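Local coordinates for cell-binding factor 2 (Campylobacter jejuni, PDB 3RFW), which probably acts as a SurA-like periplasmic chaperone with peptidyl-prolyl cis-trans isomerase activity, interconverting the trans and cis forms of proline peptide bonds, at residues D128-L133 and T191-T196; T178-A183 and H201-E206. All coordinates share one frame; numbering follows the deposited sequence.

Contact 1: residues D128-L133 and T191-T196; sequences DIINEL and TTPVKT
Ile130, on the last turns of helix 123-133, reaches the short loop Thr191-Pro193 that breaks edge strand 188-196 of the sheet in the parvulin-type (PpiC) domain. The contact is small, about 133 Å² in all, and Ile130 alone carries the helix side of it. Its CG1 lies beside the backbone N (chi1 -79°), anti to the carbonyl carbon, and the extended chi2 of 169° carries CD1 to the loop backbone: Thr191 O is 3.6 Å from Ile130 CD1, and Thr192 C lies 3.8 Å from the same methyl. The Pro193 ring continues this surface, its CG 3.8 Å from Ile130 CD1; the still closer approach of its CD is too short to be trusted. Ile130 also packs on Val202 of the inner strand 199-213, while Pro193 rests on Ala126 and Lys127 one turn earlier in the helix. The loose side is that of the Thr191 and Thr192 side chains: both residues are exposed, with CB pointing away from the helix, and meet it through backbone atoms. No hydrogen bond joins the segments. Thr191 O is approached by Ile130 CG2 at 3.8 Å and receives a weak hydrogen bond from Thr192 OG1, 3.4 Å away.

Contact 2: residues T178-A183 and H201-E206; sequences TDAAFA and HVILKE
Helix 175-183 packs on one face of the four-stranded antiparallel sheet of the parvulin-type domain, and here Ala180 and Ala181 meet Ile203 of strand 199-213. Ile203 points its CB at the helix. A chi1 of -50° places CG1 on the backbone N side, and from there the extended chi2 of -171° takes CD1 to the two alanines. CD1 touches both small methyls, at 4.2 Å from Ala181 CB and 4.4 Å from Ala180 CB, while the other branch comes alongside, with Ile203 CG2 4.3 Å from Ala181 CB. The spacing is comfortable and the chemistry purely apolar, with no hydrogen bond across. Backbones approach closely beside Ala181, whose CA lies 6.7 Å from that of Lys205; the alanines contribute only a methyl group each to the gap. Ala115 and Thr190, from the strands flanking Ile203, border the same apolar patch, and Val194 of strand 188-196 packs against Ala180 and extends it. Farther along this face of the strand, the His201 ring meets those of His117 and Phe177, and its NE2 is hydrogen-bonded to Thr196 OG1. Such a pair of histidines beside a threonine is consistent with the dual-histidine active site of parvulin isomerases.

Overall arrangement
Contacts 1 and 2 join the same sheet to helices on its opposite faces, their centres about 11 Å apart. Contact 2 is the buried one, made by side chains of a helix and the inner strand 199-213; contact 1 lies at the edge of the sheet, where one buried isoleucine meets largely backbone atoms of a partly exposed loop. A polar link runs between the two contacts through the sheet itself, Val194 O of segment 191-196 pairing with His201 N of segment 201-206. Neighbouring residues of strand 199-213 face the two helices in turn, Val202 toward helix 123-133 and Ile203 toward helix 175-183.

Contact 1: residues D128-L133 and T191-T196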
# COMPACT_ATOMS: atom_id res chain seq x y z
N ASP A 128 2.93 -19.34 44.45
CA ASP A 128 4.35 -19.29 44.82
C ASP A 128 5.08 -18.14 44.14
O ASP A 128 5.97 -17.53 44.73
CB ASP A 128 5.07 -20.61 44.47
CG ASP A 128 4.76 -21.73 45.45
OD1 ASP A 128 3.71 -21.67 46.14
OD2 ASP A 128 5.55 -22.70 45.52
N ILE A 129 4.79 -17.90 42.87
CA ILE A 129 5.30 -16.68 42.25
C ILE A 129 4.78 -15.47 43.02
O ILE A 129 5.56 -14.59 43.38
CB ILE A 129 4.92 -16.55 40.75
CG1 ILE A 129 5.77 -17.52 39.92
CG2 ILE A 129 5.11 -15.10 40.26
CD1 ILE A 129 5.01 -18.17 38.79
N ILE A 130 3.49 -15.47 43.32
CA ILE A 130 2.88 -14.35 44.04
C ILE A 130 3.62 -14.09 45.35
O ILE A 130 4.05 -12.96 45.63
CB ILE A 130 1.38 -14.58 44.28
CG1 ILE A 130 0.60 -14.26 43.00
CG2 ILE A 130 0.89 -13.71 45.44
CD1 ILE A 130 -0.85 -14.70 43.04
N ASN A 131 3.90 -15.19 46.06
CA ASN A 131 4.79 -15.22 47.23
C ASN A 131 6.17 -14.59 47.06
O ASN A 131 6.62 -13.83 47.92
CB ASN A 131 4.98 -16.66 47.68
CG ASN A 131 4.01 -17.06 48.74
OD1 ASN A 131 3.13 -17.89 48.51
ND2 ASN A 131 4.14 -16.44 49.91
N GLU A 132 6.89 -15.02 46.03
CA GLU A 132 8.23 -14.51 45.79
C GLU A 132 8.25 -12.99 45.62
O GLU A 132 9.28 -12.35 45.89
CB GLU A 132 8.86 -15.17 44.57
CG GLU A 132 10.03 -16.08 44.90
CD GLU A 132 10.61 -16.75 43.67
OE1 GLU A 132 11.74 -16.39 43.28
OE2 GLU A 132 9.91 -17.61 43.09
N LEU A 133 7.14 -12.44 45.13
CA LEU A 133 7.03 -11.01 44.82
C LEU A 133 6.33 -10.18 45.92
O LEU A 133 6.39 -8.94 45.92
CB LEU A 133 6.34 -10.80 43.46
CG LEU A 133 6.92 -11.54 42.25
CD1 LEU A 133 5.88 -11.76 41.16
CD2 LEU A 133 8.16 -10.85 41.69
N THR A 191 -2.67 -10.23 43.40
CA THR A 191 -2.33 -10.98 44.61
C THR A 191 -3.13 -12.28 44.69
O THR A 191 -2.90 -13.11 45.57
CB THR A 191 -2.59 -10.14 45.89
OG1 THR A 191 -1.50 -9.24 46.10
CG2 THR A 191 -2.75 -11.03 47.11
N THR A 192 -4.07 -12.47 43.77
CA THR A 192 -4.67 -13.78 43.58
C THR A 192 -4.55 -14.23 42.13
O THR A 192 -4.79 -13.44 41.21
CB THR A 192 -6.15 -13.83 44.03
OG1 THR A 192 -6.19 -14.11 45.43
CG2 THR A 192 -6.92 -14.93 43.30
N PRO A 193 -4.13 -15.49 41.93
CA PRO A 193 -4.11 -16.13 40.62
C PRO A 193 -5.39 -15.88 39.82
O PRO A 193 -6.48 -15.88 40.39
CB PRO A 193 -3.96 -17.61 40.97
CG PRO A 193 -3.11 -17.60 42.21
CD PRO A 193 -3.49 -16.33 42.96
N VAL A 194 -5.23 -15.57 38.53
CA VAL A 194 -6.35 -15.40 37.61
C VAL A 194 -6.49 -16.65 36.75
O VAL A 194 -5.53 -17.05 36.10
CB VAL A 194 -6.12 -14.20 36.66
CG1 VAL A 194 -7.32 -13.99 35.73
CG2 VAL A 194 -5.79 -12.92 37.46
N LYS A 195 -7.69 -17.21 36.70
CA LYS A 195 -7.92 -18.47 36.00
C LYS A 195 -8.51 -18.26 34.61
O LYS A 195 -9.56 -17.63 34.46
CB LYS A 195 -8.84 -19.38 36.82
N THR A 196 -7.86 -18.82 33.60
CA THR A 196 -8.43 -18.85 32.24
C THR A 196 -8.36 -20.26 31.61
O THR A 196 -7.92 -21.21 32.24
CB THR A 196 -7.71 -17.87 31.29
OG1 THR A 196 -6.38 -18.34 31.03
CG2 THR A 196 -7.65 -16.47 31.88

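Contact 2: residues T178-A183 and H201-E206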
# COMPACT_ATOMS: atom_id res chain seq x y z
N THR A 178 -8.78 -9.85 31.35
CA THR A 178 -9.19 -8.46 31.20
C THR A 178 -9.79 -7.84 32.48
O THR A 178 -9.42 -6.74 32.87
CB THR A 178 -10.20 -8.36 30.03
OG1 THR A 178 -9.53 -8.72 28.82
CG2 THR A 178 -10.76 -6.97 29.88
N ASP A 179 -10.71 -8.56 33.12
CA ASP A 179 -11.29 -8.13 34.38
C ASP A 179 -10.24 -7.83 35.44
O ASP A 179 -10.24 -6.76 36.05
CB ASP A 179 -12.30 -9.16 34.91
CG ASP A 179 -13.65 -9.12 34.18
OD1 ASP A 179 -13.83 -8.26 33.27
OD2 ASP A 179 -14.52 -9.96 34.49
N ALA A 180 -9.36 -8.78 35.71
CA ALA A 180 -8.37 -8.55 36.75
C ALA A 180 -7.41 -7.40 36.40
O ALA A 180 -7.06 -6.59 37.26
CB ALA A 180 -7.60 -9.83 37.08
N ALA A 181 -7.05 -7.29 35.12
CA ALA A 181 -6.03 -6.33 34.71
C ALA A 181 -6.55 -4.88 34.75
O ALA A 181 -5.82 -3.96 35.13
CB ALA A 181 -5.48 -6.66 33.32
N PHE A 182 -7.81 -4.69 34.40
CA PHE A 182 -8.48 -3.40 34.60
C PHE A 182 -8.75 -3.03 36.06
O PHE A 182 -8.79 -1.85 36.40
CB PHE A 182 -9.76 -3.29 33.76
CG PHE A 182 -9.49 -2.90 32.33
CD1 PHE A 182 -8.99 -3.83 31.44
CD2 PHE A 182 -9.59 -1.59 31.92
CE1 PHE A 182 -8.71 -3.47 30.13
CE2 PHE A 182 -9.33 -1.22 30.60
CZ PHE A 182 -8.90 -2.17 29.70
N ALA A 183 -8.91 -4.03 36.93
CA ALA A 183 -9.18 -3.74 38.33
C ALA A 183 -7.97 -3.26 39.11
O ALA A 183 -8.11 -2.50 40.06
CB ALA A 183 -9.83 -4.92 39.01
N HIS A 201 -2.67 -17.18 35.84
CA HIS A 201 -1.79 -16.04 35.56
C HIS A 201 -1.49 -15.21 36.80
O HIS A 201 -2.36 -14.98 37.63
CB HIS A 201 -2.38 -15.11 34.50
CG HIS A 201 -3.09 -15.81 33.40
ND1 HIS A 201 -2.85 -15.53 32.07
CD2 HIS A 201 -4.07 -16.75 33.41
CE1 HIS A 201 -3.67 -16.24 31.31
NE2 HIS A 201 -4.42 -16.99 32.10
N VAL A 202 -0.28 -14.66 36.84
CA VAL A 202 -0.00 -13.49 37.65
C VAL A 202 0.22 -12.27 36.75
O VAL A 202 1.07 -12.29 35.84
CB VAL A 202 1.24 -13.72 38.54
CG1 VAL A 202 1.47 -12.53 39.47
CG2 VAL A 202 1.10 -15.04 39.34
N ILE A 203 -0.49 -11.18 37.04
CA ILE A 203 -0.46 -9.97 36.21
C ILE A 203 0.21 -8.83 36.97
O ILE A 203 -0.06 -8.62 38.17
CB ILE A 203 -1.87 -9.55 35.85
CG1 ILE A 203 -2.65 -10.75 35.29
CG2 ILE A 203 -1.85 -8.37 34.89
CD1 ILE A 203 -3.98 -10.36 34.69
N LEU A 204 1.15 -8.15 36.31
CA LEU A 204 1.65 -6.88 36.81
C LEU A 204 1.21 -5.73 35.89
O LEU A 204 1.53 -5.73 34.71
CB LEU A 204 3.18 -6.90 36.91
CG LEU A 204 3.83 -5.54 37.15
CD1 LEU A 204 3.46 -4.98 38.53
CD2 LEU A 204 5.32 -5.65 36.98
N LYS A 205 0.47 -4.77 36.44
CA LYS A 205 -0.01 -3.64 35.66
C LYS A 205 0.97 -2.48 35.73
O LYS A 205 1.27 -1.98 36.81
CB LYS A 205 -1.39 -3.17 36.14
N GLU A 206 1.45 -2.04 34.57
CA GLU A 206 2.44 -0.97 34.51
C GLU A 206 1.76 0.40 34.46
O GLU A 206 2.19 1.35 35.13
CB GLU A 206 3.35 -1.17 33.30
CG GLU A 206 4.51 -0.16 33.19
CD GLU A 206 5.45 -0.45 32.02
OE1 GLU A 206 5.38 -1.56 31.44
OE2 GLU A 206 6.27 0.44 31.68